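Local coordinates for putative cytochrome P450 hydroxylase (Chondromyces apiculatus DSM 436, PDB 6GMF), which is a heme-containing monooxygenase that oxidises terpenes, presumably by inserting one oxygen atom of dioxygen as cytochromes P450 generally do, at residues 25-30 and 294-299; 109-114 and 356-361; 144-149 and 187-192; 279-284 and 381-386. One frame throughout, in Å; residues are numbered along the deposited sequence.

Contact 1: 25-30 and 294-299; sequences RTSAVG and GDERIP
E296 leaves its strand with CG anti to its carbonyl carbon (chi1 -52°), and the turn about CB-CG (chi2 -74°) places CD beside the S27 hydroxyl, with OE2 3.3 Å from S27 OG. The S27 hydroxyl, anti to its own backbone N, is spent within its own turn, donating to V29 O at 2.8 Å. Beyond that polar tip the touching groups are mostly aliphatic. V29 and E296 run past one another in opposite directions, V29 CG2 resting on E296 CB at 3.6 Å, while the same methyl lies 4.1 Å from I298 CD1. A28 fills the end of the contact: its CB sits 3.8 Å from G294 O and 3.9 Å from E296 CG. The second partner is the small two-stranded hairpin 291-293/296-298 of the P450 beta domain, reversed at G294 and D295, both with positive phi, as in a type I' turn. It leans on the junction where helix 16-26 gives way to strand 29-31, the edge strand of the five-stranded sheet. Both V29 and I298 also touch M38 of the next strand in that sheet, and I298 further packs on V291 and I293 of its hairpin partner.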
# COMPACT_ATOMS: atom_id res chain seq x y z
N ARG A 25 -11.48 23.04 3.37
CA ARG A 25 -11.86 24.47 3.61
C ARG A 25 -13.38 24.61 3.60
O ARG A 25 -13.92 25.43 4.30
CB ARG A 25 -11.28 25.40 2.54
CG ARG A 25 -10.07 26.21 2.98
CD ARG A 25 -9.36 26.95 1.85
N THR A 26 -14.06 23.77 2.82
CA THR A 26 -15.48 23.92 2.45
C THR A 26 -16.42 23.11 3.34
O THR A 26 -17.43 23.64 3.80
CB THR A 26 -15.72 23.47 1.01
OG1 THR A 26 -14.88 24.26 0.17
CG2 THR A 26 -17.16 23.60 0.57
N SER A 27 -16.11 21.83 3.56
CA SER A 27 -17.05 20.93 4.20
C SER A 27 -16.33 19.71 4.78
O SER A 27 -15.32 19.26 4.24
CB SER A 27 -18.10 20.50 3.22
OG SER A 27 -19.00 19.60 3.84
N ALA A 28 -16.89 19.19 5.88
CA ALA A 28 -16.46 17.95 6.52
C ALA A 28 -16.63 16.78 5.56
O ALA A 28 -15.90 15.76 5.68
CB ALA A 28 -17.22 17.70 7.80
N VAL A 29 -17.63 16.86 4.67
CA VAL A 29 -17.97 15.80 3.76
C VAL A 29 -18.11 16.34 2.33
O VAL A 29 -18.75 17.37 2.11
CB VAL A 29 -19.27 15.13 4.23
CG1 VAL A 29 -19.63 13.98 3.33
CG2 VAL A 29 -19.13 14.68 5.68
N GLY A 30 -17.54 15.61 1.37
CA GLY A 30 -17.67 15.80 -0.07
C GLY A 30 -18.30 14.58 -0.71
O GLY A 30 -18.50 13.55 -0.06
N GLY A 294 -18.71 16.29 11.46
CA GLY A 294 -18.58 17.74 11.33
C GLY A 294 -19.88 18.41 10.91
O GLY A 294 -19.85 19.23 10.01
N ASP A 295 -20.99 18.03 11.55
CA ASP A 295 -22.32 18.63 11.37
C ASP A 295 -22.88 18.35 9.97
O ASP A 295 -23.86 18.96 9.54
CB ASP A 295 -22.32 20.14 11.69
CG ASP A 295 -22.79 20.46 13.11
OD1 ASP A 295 -22.35 19.77 14.05
OD2 ASP A 295 -23.60 21.39 13.26
N GLU A 296 -22.26 17.41 9.26
CA GLU A 296 -22.77 16.92 8.01
C GLU A 296 -23.27 15.51 8.31
O GLU A 296 -22.56 14.70 8.94
CB GLU A 296 -21.69 16.89 6.92
CG GLU A 296 -20.93 18.20 6.75
CD GLU A 296 -21.75 19.28 6.06
OE1 GLU A 296 -22.84 18.96 5.55
OE2 GLU A 296 -21.28 20.43 6.05
N ARG A 297 -24.51 15.25 7.89
CA ARG A 297 -25.12 13.97 8.11
C ARG A 297 -24.79 13.11 6.88
O ARG A 297 -24.77 13.57 5.74
CB ARG A 297 -26.61 14.18 8.43
CG ARG A 297 -27.48 12.96 8.20
CD ARG A 297 -27.94 12.92 6.76
NE ARG A 297 -29.16 12.15 6.63
CZ ARG A 297 -29.93 12.14 5.55
NH1 ARG A 297 -30.90 11.25 5.46
NH2 ARG A 297 -29.70 12.99 4.57
N ILE A 298 -24.45 11.84 7.14
CA ILE A 298 -24.18 10.88 6.08
C ILE A 298 -25.24 9.80 6.25
O ILE A 298 -25.38 9.21 7.32
CB ILE A 298 -22.75 10.29 6.15
CG1 ILE A 298 -21.67 11.37 6.03
CG2 ILE A 298 -22.56 9.22 5.09
CD1 ILE A 298 -20.27 10.83 6.26
N PRO A 299 -26.07 9.56 5.22
CA PRO A 299 -27.13 8.57 5.35
C PRO A 299 -26.57 7.16 5.54
O PRO A 299 -25.44 6.85 5.11
CB PRO A 299 -27.90 8.62 4.02
CG PRO A 299 -27.33 9.79 3.25
CD PRO A 299 -25.98 10.11 3.86

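Contact 2: 109-114 and 356-361; sequences RIRDIA and MLEVLL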
# COMPACT_ATOMS: atom_id res chain seq x y z
N ARG A 109 18.12 -10.62 3.41
CA ARG A 109 17.69 -11.06 2.06
C ARG A 109 17.16 -9.86 1.27
O ARG A 109 17.36 -9.81 0.10
CB ARG A 109 16.60 -12.12 2.19
CG ARG A 109 16.08 -12.62 0.85
CD ARG A 109 17.16 -13.08 -0.09
NE ARG A 109 16.56 -13.37 -1.38
CZ ARG A 109 17.15 -13.20 -2.54
NH1 ARG A 109 18.40 -12.77 -2.60
NH2 ARG A 109 16.49 -13.45 -3.65
N ILE A 110 16.45 -8.98 1.93
CA ILE A 110 15.92 -7.77 1.26
C ILE A 110 17.10 -6.92 0.75
O ILE A 110 17.03 -6.37 -0.34
CB ILE A 110 14.95 -7.01 2.18
CG1 ILE A 110 13.65 -7.80 2.37
CG2 ILE A 110 14.68 -5.61 1.65
CD1 ILE A 110 12.74 -7.31 3.46
N ARG A 111 18.18 -6.79 1.54
CA ARG A 111 19.35 -6.02 1.13
C ARG A 111 19.97 -6.68 -0.11
O ARG A 111 20.36 -6.02 -1.05
CB ARG A 111 20.31 -5.92 2.33
CG ARG A 111 21.42 -4.89 2.18
CD ARG A 111 22.08 -4.55 3.51
NE ARG A 111 21.15 -4.01 4.50
CZ ARG A 111 20.71 -2.75 4.53
NH1 ARG A 111 21.11 -1.88 3.62
NH2 ARG A 111 19.86 -2.37 5.46
N ASP A 112 20.00 -8.00 -0.12
CA ASP A 112 20.59 -8.73 -1.26
C ASP A 112 19.74 -8.47 -2.50
O ASP A 112 20.27 -8.31 -3.54
CB ASP A 112 20.72 -10.22 -0.95
CG ASP A 112 21.96 -10.56 -0.14
OD1 ASP A 112 22.81 -9.71 0.00
OD2 ASP A 112 22.02 -11.68 0.33
N ILE A 113 18.43 -8.49 -2.34
CA ILE A 113 17.53 -8.24 -3.49
C ILE A 113 17.76 -6.81 -3.97
O ILE A 113 17.86 -6.61 -5.13
CB ILE A 113 16.08 -8.49 -3.06
CG1 ILE A 113 15.85 -9.97 -2.77
CG2 ILE A 113 15.10 -7.99 -4.10
CD1 ILE A 113 14.54 -10.27 -2.14
N ALA A 114 17.88 -5.87 -3.04
CA ALA A 114 18.10 -4.47 -3.44
C ALA A 114 19.40 -4.37 -4.25
O ALA A 114 19.40 -3.72 -5.25
CB ALA A 114 18.11 -3.59 -2.22
N MET A 356 15.69 -0.43 0.16
CA MET A 356 15.85 -0.12 -1.24
C MET A 356 16.42 1.29 -1.40
O MET A 356 17.30 1.52 -2.23
CB MET A 356 14.52 -0.23 -2.00
CG MET A 356 14.65 -0.24 -3.48
SD MET A 356 15.50 -1.70 -4.09
CE MET A 356 17.06 -1.01 -4.62
N LEU A 357 15.92 2.24 -0.61
CA LEU A 357 16.41 3.61 -0.74
C LEU A 357 17.87 3.68 -0.23
O LEU A 357 18.69 4.39 -0.84
CB LEU A 357 15.49 4.56 0.01
CG LEU A 357 14.13 4.79 -0.66
CD1 LEU A 357 13.26 5.56 0.28
CD2 LEU A 357 14.26 5.51 -2.00
N GLU A 358 18.22 2.94 0.82
CA GLU A 358 19.63 2.92 1.31
C GLU A 358 20.57 2.46 0.19
O GLU A 358 21.63 3.05 -0.04
CB GLU A 358 19.83 1.98 2.50
CG GLU A 358 19.48 2.56 3.84
CD GLU A 358 19.50 1.52 4.96
OE1 GLU A 358 19.46 0.29 4.66
OE2 GLU A 358 19.53 1.92 6.13
N VAL A 359 20.16 1.43 -0.54
CA VAL A 359 21.00 0.88 -1.59
C VAL A 359 21.03 1.84 -2.78
O VAL A 359 22.09 2.10 -3.37
CB VAL A 359 20.53 -0.54 -1.94
CG1 VAL A 359 21.28 -1.12 -3.13
CG2 VAL A 359 20.68 -1.45 -0.72
N LEU A 360 19.87 2.32 -3.22
CA LEU A 360 19.86 3.25 -4.36
C LEU A 360 20.72 4.49 -4.06
O LEU A 360 21.52 4.93 -4.92
CB LEU A 360 18.42 3.70 -4.63
CG LEU A 360 17.55 2.72 -5.38
CD1 LEU A 360 16.08 3.11 -5.21
CD2 LEU A 360 17.93 2.66 -6.85
N LEU A 361 20.51 5.06 -2.88
CA LEU A 361 21.14 6.32 -2.53
C LEU A 361 22.65 6.11 -2.43
O LEU A 361 23.40 7.02 -2.78
CB LEU A 361 20.58 6.85 -1.21
CG LEU A 361 19.17 7.42 -1.26
CD1 LEU A 361 18.79 8.13 0.04
CD2 LEU A 361 18.98 8.34 -2.44
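The R111 guanidinium meets E358 edge-on: NH1 and NH2 straddle one carboxylate oxygen, OE1, which lies within 2° of the guanidinium plane. The two planes are turned 42° against each other, and the two nitrogens approach OE1 differently. NH2 comes to the syn lone pair at 2.8 Å from OE1, whereas NH1, 2.9 Å from OE1, arrives from above the carboxylate plane. V359 CG2 approaches the same guanidinium obliquely, 4.4 Å from NH1. One face of the neighbouring R109 guanidinium is covered from within its own helix, I113 CG1 lying 3.5 Å above it. R111 NH2 also bridges to E107 one turn earlier, so this arginine joins a carboxylate of its own helix to one of helix 346-363, the helix that follows the cysteine ligand in the P450 fold. The segments belong to the D and L helices of that fold, whose bundle with helices 136-145 and 220-251 forms the core of the protein; their axes come within 9.3 Å and cross at -39°. Next to the salt bridge the packing is apolar and centred on A114. Its CB meets V359 CG2 and M356 CE, each 3.7 Å from CB. M356 CG is anti to its backbone N, and bends further along its chain bring the methyl near A114 O at 3.6 Å. Helix 136-145 adds M137, which touches both I110 and M356.

Contact 3: 144-149 and 187-192; sequences EMLGVA and AYFSEV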
# COMPACT_ATOMS: atom_id res chain seq x y z
N GLU A 144 9.00 -14.86 -1.90
CA GLU A 144 9.92 -15.65 -1.06
C GLU A 144 9.26 -15.95 0.28
O GLU A 144 9.38 -17.09 0.79
CB GLU A 144 11.25 -14.92 -0.92
CG GLU A 144 12.00 -15.01 -2.23
CD GLU A 144 13.43 -14.56 -2.25
OE1 GLU A 144 14.03 -14.35 -1.14
OE2 GLU A 144 13.93 -14.41 -3.40
N MET A 145 8.56 -14.97 0.85
CA MET A 145 7.90 -15.17 2.14
C MET A 145 6.83 -16.26 2.04
O MET A 145 6.67 -17.09 2.96
CB MET A 145 7.25 -13.89 2.65
CG MET A 145 8.25 -12.94 3.18
SD MET A 145 7.41 -11.50 3.88
CE MET A 145 6.25 -12.25 5.00
N LEU A 146 6.14 -16.30 0.92
CA LEU A 146 5.12 -17.33 0.69
C LEU A 146 5.67 -18.69 0.21
O LEU A 146 4.90 -19.61 -0.05
CB LEU A 146 4.14 -16.79 -0.34
CG LEU A 146 3.20 -15.71 0.17
CD1 LEU A 146 2.49 -15.06 -0.99
CD2 LEU A 146 2.20 -16.28 1.17
N GLY A 147 6.98 -18.83 0.03
CA GLY A 147 7.53 -20.10 -0.33
C GLY A 147 7.25 -20.50 -1.77
O GLY A 147 7.17 -21.69 -2.07
N VAL A 148 7.14 -19.53 -2.69
CA VAL A 148 6.88 -19.84 -4.11
C VAL A 148 8.10 -20.59 -4.69
O VAL A 148 9.20 -20.19 -4.47
CB VAL A 148 6.59 -18.56 -4.91
CG1 VAL A 148 6.49 -18.84 -6.39
CG2 VAL A 148 5.32 -17.87 -4.45
N ALA A 149 7.85 -21.68 -5.41
CA ALA A 149 8.89 -22.53 -6.02
C ALA A 149 9.58 -21.71 -7.10
O ALA A 149 8.96 -20.86 -7.75
CB ALA A 149 8.29 -23.79 -6.58
N ALA A 187 -5.16 -22.10 -7.38
CA ALA A 187 -4.89 -23.48 -7.72
C ALA A 187 -3.49 -23.84 -7.23
O ALA A 187 -3.26 -24.83 -6.52
CB ALA A 187 -5.06 -23.67 -9.21
N TYR A 188 -2.54 -22.95 -7.51
CA TYR A 188 -1.20 -23.19 -7.11
C TYR A 188 -1.09 -23.17 -5.58
O TYR A 188 -0.52 -24.09 -4.94
CB TYR A 188 -0.27 -22.14 -7.73
CG TYR A 188 1.14 -22.27 -7.18
CD1 TYR A 188 1.87 -23.42 -7.41
CD2 TYR A 188 1.73 -21.28 -6.40
CE1 TYR A 188 3.15 -23.59 -6.91
CE2 TYR A 188 3.02 -21.44 -5.89
CZ TYR A 188 3.72 -22.60 -6.14
OH TYR A 188 4.98 -22.77 -5.65
N PHE A 189 -1.63 -22.14 -4.94
CA PHE A 189 -1.43 -22.12 -3.48
C PHE A 189 -2.22 -23.22 -2.77
O PHE A 189 -1.83 -23.64 -1.71
CB PHE A 189 -1.67 -20.70 -2.95
CG PHE A 189 -0.44 -19.86 -3.09
CD1 PHE A 189 0.61 -20.00 -2.20
CD2 PHE A 189 -0.35 -18.93 -4.11
CE1 PHE A 189 1.76 -19.25 -2.36
CE2 PHE A 189 0.78 -18.14 -4.23
CZ PHE A 189 1.84 -18.32 -3.37
N SER A 190 -3.28 -23.74 -3.38
CA SER A 190 -3.99 -24.92 -2.81
C SER A 190 -3.01 -26.10 -2.76
O SER A 190 -2.93 -26.83 -1.77
CB SER A 190 -5.21 -25.31 -3.62
OG SER A 190 -6.19 -24.32 -3.58
N GLU A 191 -2.28 -26.29 -3.86
CA GLU A 191 -1.36 -27.37 -4.00
C GLU A 191 -0.25 -27.20 -2.97
O GLU A 191 0.15 -28.17 -2.32
CB GLU A 191 -0.80 -27.41 -5.42
CG GLU A 191 -0.26 -28.76 -5.83
N VAL A 192 0.25 -25.96 -2.86
CA VAL A 192 1.32 -25.59 -1.93
C VAL A 192 0.86 -25.94 -0.51
O VAL A 192 1.62 -26.50 0.28
CB VAL A 192 1.69 -24.09 -2.02
CG1 VAL A 192 2.61 -23.68 -0.89
CG2 VAL A 192 2.32 -23.72 -3.37
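F189 and V148 form the tight half of this contact, V148 CG2 lying 3.7 Å from F189 CZ and the valine and phenylalanine side chains crossing at about a right angle. L146 also crosses the F189 side chain at about a right angle: its CB is 4.0 Å from F189 CE1 and its CD1 4.1 Å from F189 CZ. L146 O sits in the plane of the ring, at its edge, 3.9 Å from CE1. One face of F189 is covered by Y188 CD2, 3.8 Å above it and displaced toward the rim. This half is buried: I205, F156 and L224 of three other helices also touch F189, and L146 packs on F156, I205 and L231. The other half is more open and has one hydrogen bond across it. Y188, with CG anti to its backbone N (chi1 173°), extends toward the chain beyond the helix end, where A149 N donates to its OH at 3.1 Å. The bond is nearly straight, 170° at the hydrogen, and the amide nitrogen lies near the ring plane. A149 CB is 3.6 Å from that OH, and both residues remain partly exposed. G147, with positive phi, closes helix 136-145 in a Schellman motif, and the chain leaving it runs against helix 177-198. This is where, in the P450 fold, the link from helix E to helix F passes beside helix G.

Contact 4: 279-284 and 381-386; sequences PAQCIF and FIRSPS. With HEM (protoporphyrin IX containing Fe), chain B.
The backbones of P279-Q281 and F381-R383 run antiparallel and are bridged once, at the non-hydrogen-bonded pair A280-I382, with R383 N donating to P279 O at 2.9 Å and Q281 N to F381 O at 2.8 Å. By position in the P450 fold they correspond to substrate recognition regions 5 and 6, the chain after helix K and the turn of the C-terminal beta structure. P279 O also takes a CA-H contact from I382 CA at 3.2 Å. Beyond the bridge F381 carries the side-chain packing. C282 SG, set between its backbone N and carbonyl carbon (chi1 66°), lies 3.3 Å from F381 CD1, an oblique sulfur-aromatic approach. F284 CZ reaches F381 CE1 at 3.5 Å; these rings lie nearly parallel, 22° apart, but are slid so far that they barely overlap. R383 lays CB against Q281, while its guanidinium turns away to a salt bridge with E277 and a cation-pi contact with W376. On the heme side P279 CB lies 4.0 Å from the heme methyl CMB, and I283 CD1 approaches the propionate oxygen O1A. A water donates to both C282 O (2.8 Å) and F381 O, giving the latter a second donor beside Q281 N.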
# COMPACT_ATOMS: atom_id res chain seq x y z
N PRO A 279 0.72 6.52 -0.37
CA PRO A 279 0.41 5.53 -1.38
C PRO A 279 -1.09 5.22 -1.46
O PRO A 279 -1.62 5.24 -2.56
CB PRO A 279 1.23 4.32 -0.99
CG PRO A 279 2.45 4.92 -0.36
CD PRO A 279 1.94 6.14 0.37
N ALA A 280 -1.69 4.86 -0.32
CA ALA A 280 -3.10 4.66 -0.27
C ALA A 280 -3.75 6.01 0.02
O ALA A 280 -3.67 6.52 1.16
CB ALA A 280 -3.44 3.64 0.77
N GLN A 281 -4.35 6.63 -1.02
CA GLN A 281 -4.84 7.99 -0.84
C GLN A 281 -6.12 8.01 -0.01
O GLN A 281 -6.43 8.98 0.65
CB GLN A 281 -5.06 8.64 -2.20
CG GLN A 281 -3.76 8.86 -2.97
CD GLN A 281 -3.16 10.22 -2.77
OE1 GLN A 281 -2.05 10.39 -2.24
NE2 GLN A 281 -3.96 11.21 -3.10
N CYS A 282 -6.89 6.94 -0.15
CA CYS A 282 -8.07 6.76 0.60
C CYS A 282 -8.34 5.28 0.78
O CYS A 282 -7.69 4.46 0.13
CB CYS A 282 -9.26 7.44 -0.03
SG CYS A 282 -9.75 6.74 -1.62
N ILE A 283 -9.29 5.01 1.68
CA ILE A 283 -9.73 3.67 1.89
C ILE A 283 -11.25 3.66 1.86
O ILE A 283 -11.82 4.68 1.54
CB ILE A 283 -9.08 3.09 3.14
CG1 ILE A 283 -9.36 3.90 4.40
CG2 ILE A 283 -7.58 2.88 2.88
CD1 ILE A 283 -8.65 3.35 5.65
N PHE A 284 -11.86 2.51 2.15
CA PHE A 284 -13.30 2.36 1.95
C PHE A 284 -14.02 1.98 3.24
O PHE A 284 -13.54 1.12 4.01
CB PHE A 284 -13.57 1.26 0.92
CG PHE A 284 -13.22 1.65 -0.49
CD1 PHE A 284 -11.91 1.72 -0.91
CD2 PHE A 284 -14.22 2.01 -1.38
CE1 PHE A 284 -11.61 2.07 -2.22
CE2 PHE A 284 -13.91 2.34 -2.70
CZ PHE A 284 -12.61 2.37 -3.09
N PHE A 381 -7.08 6.30 -6.05
CA PHE A 381 -7.02 5.48 -4.83
C PHE A 381 -5.59 5.17 -4.45
O PHE A 381 -5.29 5.24 -3.25
CB PHE A 381 -7.85 4.22 -5.03
CG PHE A 381 -9.28 4.60 -5.33
CD1 PHE A 381 -10.16 4.92 -4.30
CD2 PHE A 381 -9.72 4.74 -6.63
CE1 PHE A 381 -11.46 5.30 -4.57
CE2 PHE A 381 -11.03 5.11 -6.90
CZ PHE A 381 -11.89 5.42 -5.87
N ILE A 382 -4.75 4.79 -5.42
CA ILE A 382 -3.33 4.51 -5.19
C ILE A 382 -2.54 5.54 -5.97
O ILE A 382 -2.69 5.62 -7.21
CB ILE A 382 -2.97 3.09 -5.64
CG1 ILE A 382 -3.76 2.03 -4.87
CG2 ILE A 382 -1.47 2.85 -5.44
CD1 ILE A 382 -3.35 1.94 -3.44
N ARG A 383 -1.66 6.26 -5.28
CA ARG A 383 -0.82 7.33 -5.87
C ARG A 383 0.55 6.74 -6.22
O ARG A 383 1.31 6.36 -5.30
CB ARG A 383 -0.70 8.47 -4.85
CG ARG A 383 0.19 9.61 -5.31
CD ARG A 383 -0.61 10.61 -6.10
NE ARG A 383 0.06 11.92 -6.13
CZ ARG A 383 0.03 12.82 -7.11
NH1 ARG A 383 -0.75 12.65 -8.15
NH2 ARG A 383 0.78 13.91 -7.02
N SER A 384 0.86 6.58 -7.51
CA SER A 384 2.08 5.95 -7.95
C SER A 384 2.44 6.44 -9.34
O SER A 384 1.56 6.68 -10.15
CB SER A 384 1.95 4.46 -7.93
OG SER A 384 1.15 4.02 -9.02
N PRO A 385 3.73 6.57 -9.65
CA PRO A 385 4.14 6.86 -11.02
C PRO A 385 3.87 5.68 -11.96
O PRO A 385 4.19 4.53 -11.65
CB PRO A 385 5.63 7.20 -10.93
CG PRO A 385 5.99 7.20 -9.47
CD PRO A 385 4.85 6.54 -8.72
N SER A 386 3.25 5.94 -13.12
CA SER A 386 3.02 4.92 -14.14
C SER A 386 4.34 4.42 -14.74
O SER A 386 4.45 3.28 -15.16
CB SER A 386 2.09 5.43 -15.21
OG SER A 386 2.69 6.50 -15.92
CHA HEM B . -4.24 -2.63 5.70
CHB HEM B . -1.79 0.90 3.76
CHC HEM B . 1.72 -2.25 2.66
CHD HEM B . -0.92 -5.85 4.26
C1A HEM B . -3.85 -1.38 5.30
C2A HEM B . -4.61 -0.22 5.62
C3A HEM B . -3.92 0.79 5.03
C4A HEM B . -2.77 0.23 4.43
CMA HEM B . -4.27 2.26 4.95
CAA HEM B . -5.89 -0.09 6.39
CBA HEM B . -7.16 -0.43 5.55
CGA HEM B . -8.45 -0.16 6.29
O1A HEM B . -8.44 0.40 7.42
O2A HEM B . -9.50 -0.44 5.63
C1B HEM B . -0.60 0.36 3.26
C2B HEM B . 0.47 1.11 2.66
C3B HEM B . 1.47 0.25 2.33
C4B HEM B . 1.01 -1.07 2.76
CMB HEM B . 0.39 2.57 2.46
CAB HEM B . 2.84 0.49 1.73
CBB HEM B . 3.38 1.66 1.81
C1C HEM B . 1.37 -3.51 3.03
C2C HEM B . 2.19 -4.67 2.83
C3C HEM B . 1.39 -5.69 3.31
C4C HEM B . 0.15 -5.17 3.72
CMC HEM B . 3.64 -4.69 2.41
CAC HEM B . 1.67 -7.12 3.43
CBC HEM B . 2.69 -7.74 2.86
C1D HEM B . -2.05 -5.25 4.75
C2D HEM B . -3.18 -6.03 5.32
C3D HEM B . -4.10 -5.14 5.74
C4D HEM B . -3.54 -3.82 5.42
CMD HEM B . -3.16 -7.55 5.40
CAD HEM B . -5.42 -5.44 6.39
CBD HEM B . -5.44 -5.41 7.92
CGD HEM B . -6.82 -5.62 8.51
O1D HEM B . -6.87 -5.97 9.70
O2D HEM B . -7.84 -5.40 7.81
NA HEM B . -2.71 -1.09 4.57
NB HEM B . -0.20 -0.91 3.29
NC HEM B . 0.12 -3.81 3.52
ND HEM B . -2.37 -3.91 4.78
FE HEM B . -1.27 -2.43 4.16
O HOH W 1 -6.61 2.88 -1.86
O HOH W 2 -2.36 -2.60 2.20

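In the fold
Contact 4 is the one at the heme: it supplies P279, on the water-bearing side of the heme, and I283, beside a propionate; the water is 2.2 Å from FE, C343 the axial protein ligand. Contacts 2 and 3 belong to the helical part of the fold and touch each other through the salt bridge from R109 NE to E144 OE1, 2.7 Å. Their side chains stay farther from the heme: L146 at about 8 Å, M356 at about 12 Å. Contact 1 lies at the other side of the chain's centre from both, its centre 44 Å from that of contact 2 and 46 Å from contact 3's. Contact 4 stands between, 22 to 28 Å from each by centres.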